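Local coordinates for seryl-tRNA synthetase, cytoplasmic (Candida albicans, PDB 3QO8), which catalyses the two-step attachment of serine to tRNA(Ser), activating serine with ATP to seryl-adenylate and then transferring it to the acceptor end, at residues 275-281 / 294-300; 291-295 / 409-413; 226-231 / 243-249. The contacts are given in a common frame with arbitrary orientation. Where two conformers were deposited one is given. Numbering follows the deposited sequence.

Contact 1 (275-281 / 294-300). With SSA (5'-O-(N-(L-seryl)-sulfamoyl)adenosine), chain B.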
# COMPACT_ATOMS: atom_id res chain seq x y z
N SER A 275 -6.71 0.33 -6.91
CA SER A 275 -5.95 0.31 -5.68
C SER A 275 -4.82 -0.67 -5.84
O SER A 275 -4.84 -1.51 -6.75
CB SER A 275 -6.83 -0.16 -4.51
OG SER A 275 -7.10 -1.56 -4.61
N SER A 276 -3.82 -0.58 -4.97
CA SER A 276 -2.95 -1.71 -4.73
C SER A 276 -3.73 -2.74 -3.90
O SER A 276 -4.73 -2.40 -3.25
CB SER A 276 -1.66 -1.29 -4.04
OG SER A 276 -0.84 -0.60 -4.96
N CYS A 277 -3.26 -3.99 -3.94
CA CYS A 277 -3.91 -5.13 -3.30
C CYS A 277 -2.84 -5.95 -2.62
O CYS A 277 -1.76 -6.15 -3.18
CB CYS A 277 -4.63 -5.99 -4.35
SG CYS A 277 -5.80 -5.03 -5.37
N PHE A 278 -3.13 -6.45 -1.42
CA PHE A 278 -2.13 -7.15 -0.62
C PHE A 278 -2.67 -8.49 -0.16
O PHE A 278 -3.76 -8.56 0.41
CB PHE A 278 -1.73 -6.27 0.58
CG PHE A 278 -1.26 -4.90 0.18
CD1 PHE A 278 0.07 -4.66 -0.10
CD2 PHE A 278 -2.18 -3.87 0.02
CE1 PHE A 278 0.49 -3.39 -0.52
CE2 PHE A 278 -1.77 -2.61 -0.40
CZ PHE A 278 -0.43 -2.38 -0.65
N ARG A 279 -1.92 -9.56 -0.43
CA ARG A 279 -2.38 -10.89 -0.09
C ARG A 279 -1.24 -11.73 0.48
O ARG A 279 -0.17 -11.81 -0.11
CB ARG A 279 -2.98 -11.56 -1.32
CG ARG A 279 -4.11 -10.76 -1.93
CD ARG A 279 -4.83 -11.53 -3.02
NE ARG A 279 -5.87 -10.70 -3.61
CZ ARG A 279 -6.86 -11.17 -4.36
NH1 ARG A 279 -6.97 -12.48 -4.61
NH2 ARG A 279 -7.77 -10.31 -4.85
N ARG A 280 -1.48 -12.35 1.63
CA ARG A 280 -0.49 -13.21 2.26
C ARG A 280 -0.21 -14.47 1.45
O ARG A 280 0.88 -15.02 1.52
CB ARG A 280 -0.92 -13.57 3.68
CG ARG A 280 -0.98 -12.35 4.63
CD ARG A 280 -1.20 -12.78 6.08
NE ARG A 280 -0.27 -13.84 6.45
CZ ARG A 280 -0.64 -15.01 6.96
NH1 ARG A 280 -1.93 -15.26 7.18
NH2 ARG A 280 0.27 -15.93 7.26
N GLU A 281 -1.19 -14.91 0.65
CA GLU A 281 -1.06 -16.14 -0.12
C GLU A 281 -0.50 -17.23 0.78
O GLU A 281 0.41 -17.97 0.40
CB GLU A 281 -0.14 -15.93 -1.31
CG GLU A 281 -0.66 -14.87 -2.31
CD GLU A 281 -1.88 -15.37 -3.08
OE1 GLU A 281 -2.80 -14.57 -3.37
OE2 GLU A 281 -1.92 -16.57 -3.41
N ARG A 294 2.21 -14.22 -9.40
CA ARG A 294 1.56 -14.40 -8.12
C ARG A 294 2.43 -13.77 -7.06
O ARG A 294 3.48 -14.33 -6.71
CB ARG A 294 1.35 -15.88 -7.79
CG ARG A 294 0.67 -16.07 -6.44
CD ARG A 294 0.45 -17.54 -6.07
NE ARG A 294 -0.44 -18.20 -7.01
CZ ARG A 294 -1.77 -18.05 -7.02
NH1 ARG A 294 -2.36 -17.26 -6.12
NH2 ARG A 294 -2.50 -18.69 -7.92
N VAL A 295 2.02 -12.61 -6.56
CA VAL A 295 2.84 -11.83 -5.64
C VAL A 295 2.03 -11.40 -4.43
O VAL A 295 0.84 -11.67 -4.36
CB VAL A 295 3.42 -10.58 -6.34
CG1 VAL A 295 4.53 -10.99 -7.33
CG2 VAL A 295 2.31 -9.81 -7.05
N HIS A 296 2.67 -10.73 -3.47
CA HIS A 296 1.99 -10.31 -2.24
C HIS A 296 1.35 -8.92 -2.37
O HIS A 296 0.50 -8.55 -1.56
CB HIS A 296 2.95 -10.30 -1.04
CG HIS A 296 3.40 -11.67 -0.63
ND1 HIS A 296 2.52 -12.63 -0.14
CD2 HIS A 296 4.62 -12.26 -0.65
CE1 HIS A 296 3.19 -13.74 0.12
NE2 HIS A 296 4.46 -13.54 -0.17
N ALA A 297 1.78 -8.15 -3.37
CA ALA A 297 1.29 -6.78 -3.59
C ALA A 297 1.17 -6.57 -5.08
O ALA A 297 2.10 -6.88 -5.83
CB ALA A 297 2.27 -5.74 -2.98
N PHE A 298 0.02 -6.09 -5.54
CA PHE A 298 -0.18 -5.85 -6.97
C PHE A 298 -1.24 -4.79 -7.15
O PHE A 298 -2.00 -4.49 -6.22
CB PHE A 298 -0.54 -7.16 -7.72
CG PHE A 298 -1.84 -7.79 -7.27
CD1 PHE A 298 -3.03 -7.50 -7.92
CD2 PHE A 298 -1.87 -8.69 -6.21
CE1 PHE A 298 -4.24 -8.10 -7.51
CE2 PHE A 298 -3.05 -9.27 -5.78
CZ PHE A 298 -4.24 -8.98 -6.43
N GLU A 299 -1.28 -4.17 -8.34
CA GLU A 299 -2.33 -3.20 -8.65
C GLU A 299 -3.48 -3.84 -9.43
O GLU A 299 -3.27 -4.80 -10.17
CB GLU A 299 -1.77 -2.01 -9.44
CG GLU A 299 -0.90 -1.06 -8.56
CD GLU A 299 0.39 -1.73 -8.11
OE1 GLU A 299 1.24 -2.04 -8.97
OE2 GLU A 299 0.56 -1.93 -6.89
N LYS A 300 -4.68 -3.31 -9.28
CA LYS A 300 -5.84 -3.88 -9.97
C LYS A 300 -6.87 -2.80 -10.26
O LYS A 300 -7.24 -2.02 -9.37
CB LYS A 300 -6.47 -5.02 -9.14
CG LYS A 300 -7.69 -5.69 -9.83
CD LYS A 300 -8.11 -7.03 -9.14
CE LYS A 300 -8.38 -6.85 -7.63
NZ LYS A 300 -9.31 -5.71 -7.34
N10 SSA B . -12.65 -8.39 -6.46
CA SSA B . -12.54 -9.65 -7.19
CB SSA B . -12.59 -9.39 -8.70
OG SSA B . -11.38 -8.74 -9.13
C9 SSA B . -11.27 -10.36 -6.83
O9 SSA B . -10.43 -9.84 -6.11
N8 SSA B . -11.12 -11.58 -7.34
S1 SSA B . -9.72 -12.36 -7.32
O1S SSA B . -9.33 -12.80 -6.01
O2S SSA B . -9.82 -13.49 -8.20
O5' SSA B . -8.62 -11.46 -7.90
C5' SSA B . -8.77 -10.82 -9.15
C4' SSA B . -7.51 -11.02 -9.99
O4' SSA B . -6.33 -10.50 -9.37
C3' SSA B . -7.17 -12.48 -10.24
O3' SSA B . -8.01 -13.00 -11.28
C2' SSA B . -5.71 -12.37 -10.65
O2' SSA B . -5.59 -11.93 -12.01
C1' SSA B . -5.18 -11.24 -9.75
N9 SSA B . -4.53 -11.80 -8.55
C8 SSA B . -5.13 -12.45 -7.53
N7 SSA B . -4.18 -12.81 -6.64
C5 SSA B . -2.99 -12.38 -7.11
C6 SSA B . -1.70 -12.46 -6.63
N6 SSA B . -1.47 -13.07 -5.46
N1 SSA B . -0.69 -11.91 -7.36
C2 SSA B . -0.94 -11.30 -8.52
N3 SSA B . -2.19 -11.21 -9.00
C4 SSA B . -3.22 -11.76 -8.32
O HOH W 1 -8.14 -2.78 -6.87
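A salt bridge of 2.8 Å between E281 OE2 and R294 NH1 joins the two ends of the loop of motif 2, the antiparallel strand-loop-strand unit that marks class II aminoacyl-tRNA synthetases. Toward the seryl end of the ligand, R279 NH1 bonds SSA O1S (2.8 Å) and R279 NH2 bonds SSA O9 (3.0 Å). A flat, charged guanidinium suits this place, addressing at once the seryl carbonyl and the sulfamoyl group that replaces the adenylate phosphate. The adenine is read largely by backbone: V295 N donates to SSA N1 and V295 O accepts from SSA N6, both at 2.9 Å, while E281 OE1 accepts a weak bond from SSA N6, also at 2.9 Å. Backbone pairing runs on past the strands, with R279 N to H296 O at 2.9 Å, and H296 ND1 bonds R279 O at 2.8 Å. Within the strands, C277 N meets F298 O (2.7 Å) and F298 N meets C277 O (3.0 Å). At the non-hydrogen-bonded pair S276/E299, a short hydroxyl side chain lets S276 OG donate to E299 OE2 at 2.7 Å. On that same sheet face F278 CD1 packs on A297 CB (3.8 Å), and V211 of the second subunit lies against F278. The other face carries F298, its ring between the adenine and C277, with C277 CB 3.8 Å from the ring centroid and F298 CE2 3.4 Å from SSA C5.

Contact 2 (291-295 / 409-413). With SSA (5'-O-(N-(L-seryl)-sulfamoyl)adenosine), chain B.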
# COMPACT_ATOMS: atom_id res chain seq x y z
N GLY A 291 8.74 -14.47 -10.99
CA GLY A 291 7.95 -13.53 -11.78
C GLY A 291 6.96 -12.75 -10.94
O GLY A 291 6.95 -12.87 -9.70
N ILE A 292 6.12 -11.96 -11.60
CA ILE A 292 5.15 -11.12 -10.90
C ILE A 292 3.73 -11.63 -11.18
O ILE A 292 2.77 -10.86 -11.20
CB ILE A 292 5.27 -9.63 -11.30
CG1 ILE A 292 5.19 -9.48 -12.82
CG2 ILE A 292 6.58 -9.06 -10.78
CD1 ILE A 292 5.18 -8.03 -13.29
N PHE A 293 3.63 -12.93 -11.42
CA PHE A 293 2.35 -13.56 -11.72
C PHE A 293 1.55 -13.74 -10.45
O PHE A 293 0.35 -13.47 -10.42
CB PHE A 293 2.55 -14.92 -12.41
CG PHE A 293 1.25 -15.64 -12.70
CD1 PHE A 293 0.61 -15.48 -13.93
CD2 PHE A 293 0.66 -16.45 -11.75
CE1 PHE A 293 -0.58 -16.14 -14.20
CE2 PHE A 293 -0.53 -17.10 -12.01
CZ PHE A 293 -1.16 -16.94 -13.24
N ARG A 294 2.21 -14.22 -9.40
CA ARG A 294 1.56 -14.40 -8.12
C ARG A 294 2.43 -13.77 -7.06
O ARG A 294 3.48 -14.33 -6.71
CB ARG A 294 1.35 -15.88 -7.79
CG ARG A 294 0.67 -16.07 -6.44
CD ARG A 294 0.45 -17.54 -6.07
NE ARG A 294 -0.44 -18.20 -7.01
CZ ARG A 294 -1.77 -18.05 -7.02
NH1 ARG A 294 -2.36 -17.26 -6.12
NH2 ARG A 294 -2.50 -18.69 -7.92
N VAL A 295 2.02 -12.61 -6.56
CA VAL A 295 2.84 -11.83 -5.64
C VAL A 295 2.03 -11.40 -4.43
O VAL A 295 0.84 -11.67 -4.36
CB VAL A 295 3.42 -10.58 -6.34
CG1 VAL A 295 4.53 -10.99 -7.33
CG2 VAL A 295 2.31 -9.81 -7.05
N GLU A 409 -0.02 -6.43 -12.85
CA GLU A 409 1.22 -7.21 -12.91
C GLU A 409 0.97 -8.56 -13.61
O GLU A 409 1.77 -8.99 -14.45
CB GLU A 409 1.83 -7.42 -11.52
CG GLU A 409 2.68 -6.20 -11.01
CD GLU A 409 1.85 -5.10 -10.34
OE1 GLU A 409 0.62 -5.24 -10.25
OE2 GLU A 409 2.44 -4.08 -9.91
N ARG A 410 -0.13 -9.23 -13.28
CA ARG A 410 -0.42 -10.51 -13.93
C ARG A 410 -0.78 -10.33 -15.41
O ARG A 410 -0.39 -11.14 -16.26
CB ARG A 410 -1.51 -11.31 -13.20
CG ARG A 410 -1.69 -12.72 -13.81
CD ARG A 410 -2.69 -13.59 -13.04
NE ARG A 410 -2.19 -13.90 -11.71
CZ ARG A 410 -2.78 -14.76 -10.88
NH1 ARG A 410 -3.88 -15.39 -11.27
NH2 ARG A 410 -2.25 -14.98 -9.68
N THR A 411 -1.49 -9.25 -15.72
CA THR A 411 -1.76 -8.93 -17.11
C THR A 411 -0.46 -8.66 -17.88
O THR A 411 -0.34 -9.04 -19.03
CB THR A 411 -2.72 -7.73 -17.24
OG1 THR A 411 -4.00 -8.13 -16.72
CG2 THR A 411 -2.89 -7.32 -18.69
N ILE A 412 0.50 -8.00 -17.24
CA ILE A 412 1.81 -7.82 -17.86
C ILE A 412 2.42 -9.18 -18.20
O ILE A 412 2.96 -9.37 -19.30
CB ILE A 412 2.77 -7.02 -16.98
CG1 ILE A 412 2.38 -5.53 -16.97
CG2 ILE A 412 4.22 -7.22 -17.48
CD1 ILE A 412 3.13 -4.67 -15.92
N CYS A 413 2.33 -10.13 -17.28
CA CYS A 413 2.87 -11.47 -17.56
C CYS A 413 2.30 -12.07 -18.85
O CYS A 413 3.03 -12.66 -19.65
CB CYS A 413 2.61 -12.41 -16.39
SG CYS A 413 3.46 -11.92 -14.87
N10 SSA B . -12.65 -8.39 -6.46
CA SSA B . -12.54 -9.65 -7.19
CB SSA B . -12.59 -9.39 -8.70
OG SSA B . -11.38 -8.74 -9.13
C9 SSA B . -11.27 -10.36 -6.83
O9 SSA B . -10.43 -9.84 -6.11
N8 SSA B . -11.12 -11.58 -7.34
S1 SSA B . -9.72 -12.36 -7.32
O1S SSA B . -9.33 -12.80 -6.01
O2S SSA B . -9.82 -13.49 -8.20
O5' SSA B . -8.62 -11.46 -7.90
C5' SSA B . -8.77 -10.82 -9.15
C4' SSA B . -7.51 -11.02 -9.99
O4' SSA B . -6.33 -10.50 -9.37
C3' SSA B . -7.17 -12.48 -10.24
O3' SSA B . -8.01 -13.00 -11.28
C2' SSA B . -5.71 -12.37 -10.65
O2' SSA B . -5.59 -11.93 -12.01
C1' SSA B . -5.18 -11.24 -9.75
N9 SSA B . -4.53 -11.80 -8.55
C8 SSA B . -5.13 -12.45 -7.53
N7 SSA B . -4.18 -12.81 -6.64
C5 SSA B . -2.99 -12.38 -7.11
C6 SSA B . -1.70 -12.46 -6.63
N6 SSA B . -1.47 -13.07 -5.46
N1 SSA B . -0.69 -11.91 -7.36
C2 SSA B . -0.94 -11.30 -8.52
N3 SSA B . -2.19 -11.21 -9.00
C4 SSA B . -3.22 -11.76 -8.32
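G291 brings the motif 2 loop in with backbone angles at which a CB would jam against the preceding carbonyl, so glycine fits here. I292 then turns its branched side chain onto the motif 3 helix, here 409-413: its CG1 atom lies 3.6 Å from C413 SG, while I292 CD1 is 3.8 Å from E409 CB and 4.4 Å from I412 CG2. An aliphatic residue fills this gap well, because the helix offers mostly hydrocarbon and sulfur there; the carboxylate of E409 leads away to bond E299 N. F293 makes the central contact twice over. Its carbonyl, F293 O, accepts from both R410 NE (2.9 Å) and R410 NH2 (3.1 Å), and its ring lies flat on the guanidinium of R410, with centres 3.8 Å apart and planes at 4°, a cation-pi stack. The methylene R410 CD adds a CH-pi contact 3.9 Å from the F293 ring centroid. R294 brings a second positive charge close, R294 NH2 to R410 NH2 at 4.1 Å, a proximity eased by the salt bridges of R294 to E281 and D288. V295 leaves the helix behind and turns its backbone to the adenine (V295 N to SSA N1, 2.9 Å). The opposite face of the R410 guanidinium looks onto the ribose at SSA C2', and its NH1 bonds E366 O. The motif 3 arginine is thus held flat between an aromatic ring and the nucleoside, its charge and its planarity both put to use in shaping the adenylate pocket.

Contact 3 (226-231 / 243-249). With SSA (5'-O-(N-(L-seryl)-sulfamoyl)adenosine), chain B.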
# COMPACT_ATOMS: atom_id res chain seq x y z
N GLN A 226 -10.77 -15.39 4.63
CA GLN A 226 -9.91 -14.31 4.16
C GLN A 226 -9.08 -13.74 5.32
O GLN A 226 -7.90 -13.43 5.15
CB GLN A 226 -10.72 -13.23 3.43
CG GLN A 226 -11.38 -13.74 2.15
CD GLN A 226 -12.23 -12.70 1.43
OE1 GLN A 226 -13.45 -12.64 1.62
NE2 GLN A 226 -11.59 -11.88 0.60
N PHE A 227 -9.69 -13.63 6.50
CA PHE A 227 -8.95 -13.15 7.66
C PHE A 227 -7.83 -14.12 8.06
O PHE A 227 -6.82 -13.71 8.62
CB PHE A 227 -9.89 -12.91 8.84
CG PHE A 227 -10.72 -11.66 8.70
CD1 PHE A 227 -10.23 -10.44 9.12
CD2 PHE A 227 -11.99 -11.72 8.15
CE1 PHE A 227 -10.99 -9.29 9.00
CE2 PHE A 227 -12.75 -10.58 8.02
CZ PHE A 227 -12.25 -9.36 8.44
N ASP A 228 -8.03 -15.40 7.75
CA ASP A 228 -7.09 -16.45 8.16
C ASP A 228 -5.82 -16.54 7.31
O ASP A 228 -4.72 -16.62 7.85
CB ASP A 228 -7.79 -17.81 8.19
CG ASP A 228 -8.77 -17.93 9.34
OD1 ASP A 228 -8.53 -17.31 10.40
OD2 ASP A 228 -9.78 -18.65 9.19
N GLU A 229 -5.96 -16.55 5.99
CA GLU A 229 -4.79 -16.78 5.15
C GLU A 229 -4.60 -15.75 4.05
O GLU A 229 -3.74 -15.92 3.18
CB GLU A 229 -4.84 -18.19 4.54
CG GLU A 229 -6.04 -18.45 3.65
CD GLU A 229 -6.11 -19.89 3.18
OE1 GLU A 229 -5.32 -20.73 3.68
OE2 GLU A 229 -6.96 -20.20 2.32
N GLU A 230 -5.40 -14.69 4.08
CA GLU A 230 -5.30 -13.69 3.02
C GLU A 230 -4.82 -12.32 3.51
O GLU A 230 -3.91 -11.74 2.90
CB GLU A 230 -6.63 -13.55 2.25
CG GLU A 230 -6.50 -12.82 0.91
CD GLU A 230 -7.86 -12.50 0.27
OE1 GLU A 230 -8.81 -12.13 1.01
OE2 GLU A 230 -7.98 -12.60 -0.98
N LEU A 231 -5.41 -11.82 4.59
CA LEU A 231 -5.25 -10.40 4.93
C LEU A 231 -4.09 -10.08 5.86
O LEU A 231 -3.90 -10.74 6.88
CB LEU A 231 -6.54 -9.83 5.53
CG LEU A 231 -7.77 -9.89 4.63
CD1 LEU A 231 -8.97 -9.34 5.37
CD2 LEU A 231 -7.52 -9.11 3.34
N LEU A 243 -4.95 -4.40 5.69
CA LEU A 243 -4.71 -4.06 4.29
C LEU A 243 -5.71 -4.80 3.41
O LEU A 243 -6.04 -5.96 3.67
CB LEU A 243 -3.28 -4.44 3.90
CG LEU A 243 -2.20 -3.52 4.49
CD1 LEU A 243 -0.82 -4.05 4.12
CD2 LEU A 243 -2.38 -2.10 3.97
N ILE A 244 -6.20 -4.13 2.37
CA ILE A 244 -7.20 -4.74 1.50
C ILE A 244 -6.58 -5.74 0.53
O ILE A 244 -5.44 -5.57 0.12
CB ILE A 244 -8.00 -3.66 0.71
CG1 ILE A 244 -7.12 -2.97 -0.34
CG2 ILE A 244 -8.65 -2.64 1.71
CD1 ILE A 244 -7.86 -1.94 -1.22
N ALA A 245 -7.35 -6.78 0.18
CA ALA A 245 -6.95 -7.77 -0.81
C ALA A 245 -7.40 -7.35 -2.21
O ALA A 245 -6.91 -7.86 -3.21
CB ALA A 245 -7.55 -9.16 -0.45
N THR A 246 -8.34 -6.41 -2.26
CA THR A 246 -8.93 -5.98 -3.53
C THR A 246 -9.76 -4.74 -3.25
O THR A 246 -10.34 -4.62 -2.17
CB THR A 246 -9.84 -7.09 -4.15
OG1 THR A 246 -10.76 -6.50 -5.09
CG2 THR A 246 -10.66 -7.80 -3.08
N SER A 247 -9.82 -3.82 -4.21
CA SER A 247 -10.64 -2.62 -4.02
C SER A 247 -12.12 -2.94 -3.85
O SER A 247 -12.91 -2.10 -3.41
CB SER A 247 -10.40 -1.57 -5.12
OG SER A 247 -10.75 -2.07 -6.41
N GLU A 248 -12.50 -4.17 -4.21
CA GLU A 248 -13.85 -4.67 -3.99
C GLU A 248 -14.27 -4.42 -2.54
O GLU A 248 -15.39 -4.02 -2.26
CB GLU A 248 -13.93 -6.17 -4.30
CG GLU A 248 -15.30 -6.78 -4.08
CD GLU A 248 -15.27 -8.30 -3.86
OE1 GLU A 248 -14.37 -9.00 -4.40
OE2 GLU A 248 -16.16 -8.79 -3.12
N GLN A 249 -13.34 -4.67 -1.63
CA GLN A 249 -13.65 -4.58 -0.21
C GLN A 249 -14.06 -3.17 0.24
O GLN A 249 -15.19 -2.99 0.72
CB GLN A 249 -12.50 -5.18 0.62
CG GLN A 249 -12.52 -6.71 0.56
CD GLN A 249 -11.16 -7.35 0.83
OE1 GLN A 249 -10.13 -6.68 0.86
NE2 GLN A 249 -11.16 -8.66 1.01
N10 SSA B . -12.65 -8.39 -6.46
CA SSA B . -12.54 -9.65 -7.19
CB SSA B . -12.59 -9.39 -8.70
OG SSA B . -11.38 -8.74 -9.13
C9 SSA B . -11.27 -10.36 -6.83
O9 SSA B . -10.43 -9.84 -6.11
N8 SSA B . -11.12 -11.58 -7.34
S1 SSA B . -9.72 -12.36 -7.32
O1S SSA B . -9.33 -12.80 -6.01
O2S SSA B . -9.82 -13.49 -8.20
O5' SSA B . -8.62 -11.46 -7.90
C5' SSA B . -8.77 -10.82 -9.15
C4' SSA B . -7.51 -11.02 -9.99
O4' SSA B . -6.33 -10.50 -9.37
C3' SSA B . -7.17 -12.48 -10.24
O3' SSA B . -8.01 -13.00 -11.28
C2' SSA B . -5.71 -12.37 -10.65
O2' SSA B . -5.59 -11.93 -12.01
C1' SSA B . -5.18 -11.24 -9.75
N9 SSA B . -4.53 -11.80 -8.55
C8 SSA B . -5.13 -12.45 -7.53
N7 SSA B . -4.18 -12.81 -6.64
C5 SSA B . -2.99 -12.38 -7.11
C6 SSA B . -1.70 -12.46 -6.63
N6 SSA B . -1.47 -13.07 -5.46
N1 SSA B . -0.69 -11.91 -7.36
C2 SSA B . -0.94 -11.30 -8.52
N3 SSA B . -2.19 -11.21 -9.00
C4 SSA B . -3.22 -11.76 -8.32
O HOH W 2 -13.59 -10.05 0.07
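The serine end of the active site is built here, where the chain 243-249 runs into a short helix and the residues just after helix 224-229 pack against it, with Q226 of the helix joined through a water. T246 OG1 and E248 OE1 both accept from the amino group of the bound analogue, SSA N10, at 3.0 and 2.8 Å, a hydroxyl and a carboxylate being apt partners for an ammonium. T246 OG1 also takes a capping bond from E248 N (3.0 Å), so one threonine oxygen helps start the helix and holds ligand. Behind this loop the two segments meet by packing and water, with no direct hydrogen bond between them. L231 CD2 reaches A245 CB at 3.8 Å and L243 O at 3.5 Å, while E230 CD sits 3.4 Å from A245 CB; the small methyl of A245 suits this tight spot. The amide of Q249 serves two ends: A245 N donates to Q249 OE1 at 2.9 Å, and Q249 NE2 donates to a water (3.0 Å) that also accepts from Q226 NE2 (2.8 Å). The same Q226 NE2 bonds E230 OE1 at 2.8 Å, and the other carboxylate oxygen of E230 forms a long, weak ion pair with R279. The sequence T246-S247-E248 is the TXE loop of seryl-tRNA synthetases, which, as the bound analogue indicates, probably recognises the amino group of serine.

How the contacts relate
Contact 3 comes first along the chain and closes before contact 1 opens; contact 2 starts in the loop of contact 1, sharing R294 and V295, and reaches forward to helix 408-419. Contact 1, on the antiparallel strands 269-278 and 297-307, lies between the others: its centre is about 10 Å from that of contact 2 and about 9 Å from that of contact 3, whereas contacts 2 and 3 are about 18 Å apart and do not touch. E299 N with E409 OE1 joins contact 1 to contact 2, and K300 NZ with T246 OG1 joins it to contact 3. Together they span the adenylate analogue, from adenine and ribose to seryl amino group, within the class II catalytic core.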